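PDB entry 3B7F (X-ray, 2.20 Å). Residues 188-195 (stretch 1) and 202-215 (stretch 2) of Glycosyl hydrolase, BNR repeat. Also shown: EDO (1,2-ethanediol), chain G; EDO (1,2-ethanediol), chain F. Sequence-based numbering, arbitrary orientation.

Stretch 1 (188-195) DPKHLYIG
Stretch 2 202-215: FESTDAGTDWKPLN

Residues 188-195 and 202-215 of this BNR-repeat glycosyl hydrolase illustrate how two antiparallel strands, zipped by backbone hydrogen bonds, carry a mainly apolar cluster with Trp-211 on one face and a histidine-glutamate pair on the other. Strand 192-195 runs at 158° to strand 202-204, both extended (phi near -130°, psi near 148°), with axes approaching to 4.7 Å.

Leu-192 and Ser-204 form a hydrogen-bonded pair (CA-CA 5.1 Å): Leu-192 N donates to Ser-204 O at 3.0 Å, and Ser-204 N to Leu-192 O at 2.8 Å. Ile-194 and Phe-202 repeat the pattern, with Ile-194 N 2.9 Å from Phe-202 O and Phe-202 N 3.0 Å from Ile-194 O. Between them lies the non-hydrogen-bonded pair Tyr-193 and Glu-203, CA atoms 4.5 Å apart.

Beyond the strand, a type I turn from Asp-188 to His-191 meets a type I' turn from Asp-206 to Thr-209, where Ala-207 N donates to Lys-190 O at 2.8 Å. Gly-208 adopts phi 88°, psi 2°, where a CB would jam against the preceding carbonyl. Ser-204 (chi1 t) braces this loop: its OG accepts from Gly-208 N at 2.8 Å and donates to Asp-210 O at 2.7 Å.

Leu-192 (mt), Ile-194 (pt) and Phe-202 (chi1 m) share a face with Ser-204. Trp-211 (chi1 -62°, chi2 87°) packs there, its CH2 3.7 Å from both Leu-192 CB and Ile-194 CG2, so buried apolar surfaces meet away from water. Ile-194 CD1 sits over the electron-rich face of its six-membered ring, 4.0 Å from the centroid, in a CH-pi contact.

On the Tyr-193 and Glu-203 face, His-191 and Glu-203, both chi1 t, meet at their ends: His-191 NE2 donates to Glu-203 OE2 at 2.6 Å, a short bond to a carboxylate. Tyr-193 (chi1 m) places CE1 3.6 Å from Leu-214 CD2, adding an apolar contact beside that polar pair.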

ATOM      1  N   ASP A 188     -17.281   3.372   9.772  1.00 33.89           N
ATOM      2  CA  ASP A 188     -17.125   4.430  10.761  1.00 33.71           C
ATOM      3  C   ASP A 188     -15.873   5.268  10.509  1.00 33.81           C
ATOM      4  O   ASP A 188     -14.776   4.753  10.704  1.00 35.60           O
ATOM      5  CB  ASP A 188     -17.031   3.765  12.152  1.00 34.91           C
ATOM      6  CG  ASP A 188     -16.874   4.764  13.298  1.00 36.10           C
ATOM      7  OD1 ASP A 188     -16.930   5.990  13.059  1.00 30.08           O
ATOM      8  OD2 ASP A 188     -16.701   4.302  14.455  1.00 38.54           O
ATOM      9  N   PRO A 189     -16.012   6.572  10.156  1.00 32.48           N
ATOM     10  CA  PRO A 189     -14.819   7.415   9.913  1.00 31.83           C
ATOM     11  C   PRO A 189     -13.864   7.598  11.107  1.00 33.34           C
ATOM     12  O   PRO A 189     -12.703   7.997  10.907  1.00 32.12           O
ATOM     13  CB  PRO A 189     -15.415   8.785   9.550  1.00 32.76           C
ATOM     14  CG  PRO A 189     -16.789   8.773  10.023  1.00 30.89           C
ATOM     15  CD  PRO A 189     -17.252   7.346   9.964  1.00 32.82           C
ATOM     16  N   LYS A 190     -14.367   7.351  12.321  1.00 32.88           N
ATOM     17  CA  LYS A 190     -13.589   7.448  13.548  1.00 33.98           C
ATOM     18  C   LYS A 190     -12.639   6.255  13.771  1.00 33.55           C
ATOM     19  O   LYS A 190     -11.668   6.394  14.526  1.00 32.64           O
ATOM     20  CB  LYS A 190     -14.522   7.576  14.773  1.00 35.32           C
ATOM     21  CG  LYS A 190     -15.457   8.801  14.811  1.00 34.76           C
ATOM     22  CD  LYS A 190     -16.398   8.728  16.037  1.00 34.67           C
ATOM     23  CE  LYS A 190     -17.359   9.936  16.148  1.00 38.84           C
ATOM     24  N   HIS A 191     -12.918   5.107  13.141  1.00 32.07           N
ATOM     25  CA  HIS A 191     -12.112   3.906  13.308  1.00 31.54           C
ATOM     26  C   HIS A 191     -11.016   3.843  12.225  1.00 31.74           C
ATOM     27  O   HIS A 191     -11.292   3.601  11.028  1.00 29.18           O
ATOM     28  CB  HIS A 191     -13.010   2.685  13.311  1.00 32.37           C
ATOM     29  CG  HIS A 191     -12.302   1.399  13.616  1.00 31.87           C
ATOM     30  ND1 HIS A 191     -12.647   0.216  13.008  1.00 31.48           N
ATOM     31  CD2 HIS A 191     -11.269   1.106  14.440  1.00 35.10           C
ATOM     32  CE1 HIS A 191     -11.887  -0.756  13.472  1.00 37.27           C
ATOM     33  NE2 HIS A 191     -11.034  -0.242  14.335  1.00 32.32           N
ATOM     34  N   LEU A 192      -9.780   4.063  12.680  1.00 30.66           N
ATOM     35  CA  LEU A 192      -8.606   4.136  11.843  1.00 28.77           C
ATOM     36  C   LEU A 192      -7.560   3.144  12.261  1.00 28.86           C
ATOM     37  O   LEU A 192      -7.432   2.859  13.449  1.00 28.92           O
ATOM     38  CB  LEU A 192      -7.979   5.531  11.969  1.00 28.42           C
ATOM     39  CG  LEU A 192      -8.862   6.753  11.700  1.00 31.81           C
ATOM     40  CD1 LEU A 192      -8.060   8.033  11.907  1.00 25.61           C
ATOM     41  CD2 LEU A 192      -9.480   6.671  10.280  1.00 28.67           C
ATOM     42  N   TYR A 193      -6.817   2.639  11.267  1.00 28.92           N
ATOM     43  CA  TYR A 193      -5.662   1.781  11.450  1.00 28.18           C
ATOM     44  C   TYR A 193      -4.503   2.428  10.688  1.00 27.49           C
ATOM     45  O   TYR A 193      -4.722   3.098   9.677  1.00 26.32           O
ATOM     46  CB  TYR A 193      -5.844   0.349  10.918  1.00 28.47           C
ATOM     47  CG  TYR A 193      -6.903  -0.527  11.573  1.00 28.85           C
ATOM     48  CD1 TYR A 193      -6.687  -1.142  12.815  1.00 25.99           C
ATOM     49  CD2 TYR A 193      -8.088  -0.814  10.899  1.00 27.71           C
ATOM     50  CE1 TYR A 193      -7.661  -1.982  13.377  1.00 27.65           C
ATOM     51  CE2 TYR A 193      -9.042  -1.633  11.442  1.00 30.52           C
ATOM     52  CZ  TYR A 193      -8.841  -2.199  12.673  1.00 31.36           C
ATOM     53  OH  TYR A 193      -9.836  -3.004  13.119  1.00 29.58           O
ATOM     54  N   ILE A 194      -3.283   2.256  11.192  1.00 25.82           N
ATOM     55  CA  ILE A 194      -2.071   2.741  10.514  1.00 26.33           C
ATOM     56  C   ILE A 194      -0.986   1.683  10.671  1.00 26.77           C
ATOM     57  O   ILE A 194      -1.061   0.846  11.556  1.00 27.34           O
ATOM     58  CB  ILE A 194      -1.581   4.131  11.017  1.00 27.34           C
ATOM     59  CG1 ILE A 194      -1.196   4.100  12.517  1.00 29.48           C
ATOM     60  CG2 ILE A 194      -2.634   5.241  10.706  1.00 27.72           C
ATOM     61  CD1 ILE A 194      -0.712   5.472  13.080  1.00 24.62           C
ATOM     62  N   GLY A 195       0.010   1.722   9.799  1.00 27.51           N
ATOM     63  CA  GLY A 195       1.137   0.788   9.842  1.00 26.92           C
ATOM     64  C   GLY A 195       2.403   1.616   9.848  1.00 27.00           C
ATOM     65  O   GLY A 195       2.479   2.666   9.221  1.00 24.33           O
ATOM     66  N   PHE A 202      -1.324   0.147  14.451  1.00 29.87           N
ATOM     67  CA  PHE A 202      -1.916   0.923  15.500  1.00 29.45           C
ATOM     68  C   PHE A 202      -3.328   1.222  15.102  1.00 32.09           C
ATOM     69  O   PHE A 202      -3.628   1.330  13.910  1.00 31.37           O
ATOM     70  CB  PHE A 202      -1.134   2.211  15.728  1.00 30.81           C
ATOM     71  CG  PHE A 202       0.237   1.989  16.267  1.00 31.58           C
ATOM     72  CD1 PHE A 202       1.296   1.726  15.414  1.00 33.43           C
ATOM     73  CD2 PHE A 202       0.481   2.044  17.637  1.00 30.10           C
ATOM     74  CE1 PHE A 202       2.572   1.510  15.905  1.00 31.97           C
ATOM     75  CE2 PHE A 202       1.780   1.825  18.133  1.00 30.99           C
ATOM     76  CZ  PHE A 202       2.822   1.568  17.255  1.00 28.73           C
ATOM     77  N   GLU A 203      -4.178   1.379  16.121  1.00 32.95           N
ATOM     78  CA  GLU A 203      -5.601   1.611  15.974  1.00 31.99           C
ATOM     79  C   GLU A 203      -6.083   2.821  16.766  1.00 33.88           C
ATOM     80  O   GLU A 203      -5.643   3.049  17.908  1.00 34.63           O
ATOM     81  CB  GLU A 203      -6.353   0.395  16.518  1.00 31.29           C
ATOM     82  CG  GLU A 203      -7.874   0.467  16.378  1.00 28.88           C
ATOM     83  CD  GLU A 203      -8.562  -0.742  16.911  1.00 32.64           C
ATOM     84  OE1 GLU A 203      -8.155  -1.230  17.988  1.00 26.58           O
ATOM     85  OE2 GLU A 203      -9.533  -1.182  16.259  1.00 28.92           O
ATOM     86  N   SER A 204      -7.036   3.542  16.169  1.00 34.78           N
ATOM     87  CA  SER A 204      -7.752   4.633  16.807  1.00 33.39           C
ATOM     88  C   SER A 204      -9.233   4.324  16.634  1.00 34.05           C
ATOM     89  O   SER A 204      -9.621   3.760  15.614  1.00 33.91           O
ATOM     90  CB  SER A 204      -7.442   5.981  16.160  1.00 33.92           C
ATOM     91  OG  SER A 204      -8.086   7.035  16.846  1.00 27.96           O
ATOM     92  N   THR A 205     -10.029   4.639  17.651  1.00 34.16           N
ATOM     93  CA  THR A 205     -11.490   4.546  17.593  1.00 32.53           C
ATOM     94  C   THR A 205     -12.124   5.945  17.709  1.00 31.26           C
ATOM     95  O   THR A 205     -13.344   6.037  17.684  1.00 31.20           O
ATOM     96  CB  THR A 205     -12.048   3.610  18.679  1.00 32.05           C
ATOM     97  OG1 THR A 205     -11.463   3.958  19.933  1.00 33.54           O
ATOM     98  CG2 THR A 205     -11.726   2.161  18.359  1.00 27.52           C
ATOM     99  N   ASP A 206     -11.309   7.013  17.745  1.00 30.10           N
ATOM    100  CA  ASP A 206     -11.782   8.392  17.873  1.00 30.96           C
ATOM    101  C   ASP A 206     -11.136   9.343  16.866  1.00 32.74           C
ATOM    102  O   ASP A 206     -10.687  10.443  17.209  1.00 30.98           O
ATOM    103  CB  ASP A 206     -11.596   8.886  19.321  1.00 34.64           C
ATOM    104  CG  ASP A 206     -10.167   8.743  19.846  1.00 36.92           C
ATOM    105  OD1 ASP A 206      -9.221   8.480  19.075  1.00 37.98           O
ATOM    106  OD2 ASP A 206     -10.008   8.926  21.068  1.00 50.18           O
ATOM    107  N   ALA A 207     -11.093   8.893  15.611  1.00 34.16           N
ATOM    108  CA  ALA A 207     -10.545   9.651  14.487  1.00 31.67           C
ATOM    109  C   ALA A 207      -9.139  10.177  14.738  1.00 31.15           C
ATOM    110  O   ALA A 207      -8.812  11.280  14.340  1.00 28.71           O
ATOM    111  CB  ALA A 207     -11.515  10.799  14.097  1.00 33.15           C
ATOM    112  N   GLY A 208      -8.323   9.399  15.442  1.00 33.32           N
ATOM    113  CA  GLY A 208      -6.937   9.770  15.671  1.00 35.14           C
ATOM    114  C   GLY A 208      -6.548  10.634  16.847  1.00 36.20           C
ATOM    115  O   GLY A 208      -5.366  10.943  16.972  1.00 35.10           O
ATOM    116  N   THR A 209      -7.489  11.024  17.716  1.00 37.89           N
ATOM    117  CA  THR A 209      -7.112  11.797  18.908  1.00 37.94           C
ATOM    118  C   THR A 209      -6.308  10.887  19.874  1.00 35.80           C
ATOM    119  O   THR A 209      -5.413  11.381  20.556  1.00 35.79           O
ATOM    120  CB  THR A 209      -8.307  12.577  19.565  1.00 40.43           C
ATOM    121  OG1 THR A 209      -9.452  11.739  19.644  1.00 48.74           O
ATOM    122  CG2 THR A 209      -8.677  13.802  18.736  1.00 40.38           C
ATOM    123  N   ASP A 210      -6.614   9.583  19.914  1.00 35.08           N
ATOM    124  CA  ASP A 210      -5.792   8.594  20.646  1.00 35.09           C
ATOM    125  C   ASP A 210      -5.523   7.325  19.780  1.00 34.42           C
ATOM    126  O   ASP A 210      -6.350   6.929  18.949  1.00 32.31           O
ATOM    127  CB  ASP A 210      -6.413   8.178  21.989  1.00 33.89           C
ATOM    128  CG  ASP A 210      -5.402   7.436  22.921  1.00 38.70           C
ATOM    129  OD1 ASP A 210      -4.168   7.644  22.768  1.00 36.34           O
ATOM    130  OD2 ASP A 210      -5.838   6.656  23.814  1.00 38.85           O
ATOM    131  N   TRP A 211      -4.354   6.724  20.010  1.00 33.74           N
ATOM    132  CA  TRP A 211      -3.883   5.502  19.358  1.00 32.66           C
ATOM    133  C   TRP A 211      -3.369   4.475  20.367  1.00 33.63           C
ATOM    134  O   TRP A 211      -2.845   4.844  21.448  1.00 32.52           O
ATOM    135  CB  TRP A 211      -2.736   5.828  18.400  1.00 31.28           C
ATOM    136  CG  TRP A 211      -3.152   6.737  17.326  1.00 31.16           C
ATOM    137  CD1 TRP A 211      -3.157   8.086  17.363  1.00 28.47           C
ATOM    138  CD2 TRP A 211      -3.679   6.359  16.062  1.00 28.91           C
ATOM    139  NE1 TRP A 211      -3.644   8.581  16.199  1.00 29.15           N
ATOM    140  CE2 TRP A 211      -3.977   7.542  15.375  1.00 29.78           C
ATOM    141  CE3 TRP A 211      -3.922   5.130  15.438  1.00 26.13           C
ATOM    142  CZ2 TRP A 211      -4.503   7.546  14.085  1.00 24.15           C
ATOM    143  CZ3 TRP A 211      -4.446   5.133  14.169  1.00 28.38           C
ATOM    144  CH2 TRP A 211      -4.729   6.338  13.502  1.00 30.40           C
ATOM    145  N   LYS A 212      -3.517   3.193  19.993  1.00 33.60           N
ATOM    146  CA  LYS A 212      -3.037   2.044  20.774  1.00 33.18           C
ATOM    147  C   LYS A 212      -2.396   1.000  19.829  1.00 31.25           C
ATOM    148  O   LYS A 212      -2.859   0.838  18.699  1.00 30.48           O
ATOM    149  CB  LYS A 212      -4.197   1.403  21.558  1.00 33.21           C
ATOM    150  CG  LYS A 212      -4.737   2.223  22.746  1.00 37.04           C
ATOM    151  N   PRO A 213      -1.320   0.312  20.268  1.00 31.25           N
ATOM    152  CA  PRO A 213      -0.748  -0.731  19.383  1.00 31.56           C
ATOM    153  C   PRO A 213      -1.675  -1.925  19.196  1.00 31.35           C
ATOM    154  O   PRO A 213      -2.458  -2.217  20.080  1.00 33.00           O
ATOM    155  CB  PRO A 213       0.532  -1.143  20.102  1.00 28.83           C
ATOM    156  CG  PRO A 213       0.279  -0.808  21.539  1.00 33.90           C
ATOM    157  CD  PRO A 213      -0.560   0.428  21.529  1.00 31.75           C
ATOM    158  N   LEU A 214      -1.622  -2.552  18.015  1.00 32.83           N
ATOM    159  CA  LEU A 214      -2.406  -3.746  17.707  1.00 30.84           C
ATOM    160  C   LEU A 214      -1.516  -4.703  16.905  1.00 31.33           C
ATOM    161  O   LEU A 214      -1.619  -4.804  15.689  1.00 28.17           O
ATOM    162  CB  LEU A 214      -3.676  -3.365  16.944  1.00 32.20           C
ATOM    163  CG  LEU A 214      -4.717  -4.450  16.682  1.00 32.06           C
ATOM    164  CD1 LEU A 214      -5.249  -5.026  17.986  1.00 21.44           C
ATOM    165  CD2 LEU A 214      -5.841  -3.861  15.853  1.00 30.04           C
ATOM    166  N   ASN A 215      -0.597  -5.347  17.612  1.00 29.59           N
ATOM    167  CA  ASN A 215       0.371  -6.272  17.050  1.00 28.58           C
ATOM    168  C   ASN A 215       0.331  -7.670  17.642  1.00 29.80           C
ATOM    169  O   ASN A 215       1.174  -8.459  17.317  1.00 30.87           O
ATOM    170  CB  ASN A 215       1.756  -5.677  17.259  1.00 25.89           C
ATOM    171  CG  ASN A 215       1.909  -4.370  16.565  1.00 28.05           C
ATOM    172  OD1 ASN A 215       1.868  -4.338  15.349  1.00 27.55           O
ATOM    173  ND2 ASN A 215       2.072  -3.278  17.313  1.00 31.40           N
TER
HETATM  174  C1  EDO G 399      -7.829   4.526  20.739  1.00 54.70           C
HETATM  175  O1  EDO G 399      -8.711   5.464  20.062  1.00 43.95           O
HETATM  176  C2  EDO G 399      -8.029   3.050  20.325  1.00 53.84           C
HETATM  177  O2  EDO G 399      -9.326   2.542  20.702  1.00 56.54           O
HETATM  178  C1  EDO F 398      -0.475  -5.676  21.198  1.00 45.08           C
HETATM  179  O1  EDO F 398       0.195  -4.539  20.634  1.00 37.33           O
HETATM  180  C2  EDO F 398      -1.976  -5.467  21.353  1.00 44.80           C
HETATM  181  O2  EDO F 398      -2.766  -6.159  20.375  1.00 43.64           O
HETATM  182  O   HOH W   1     -14.455   4.078  16.279  1.00 44.58           O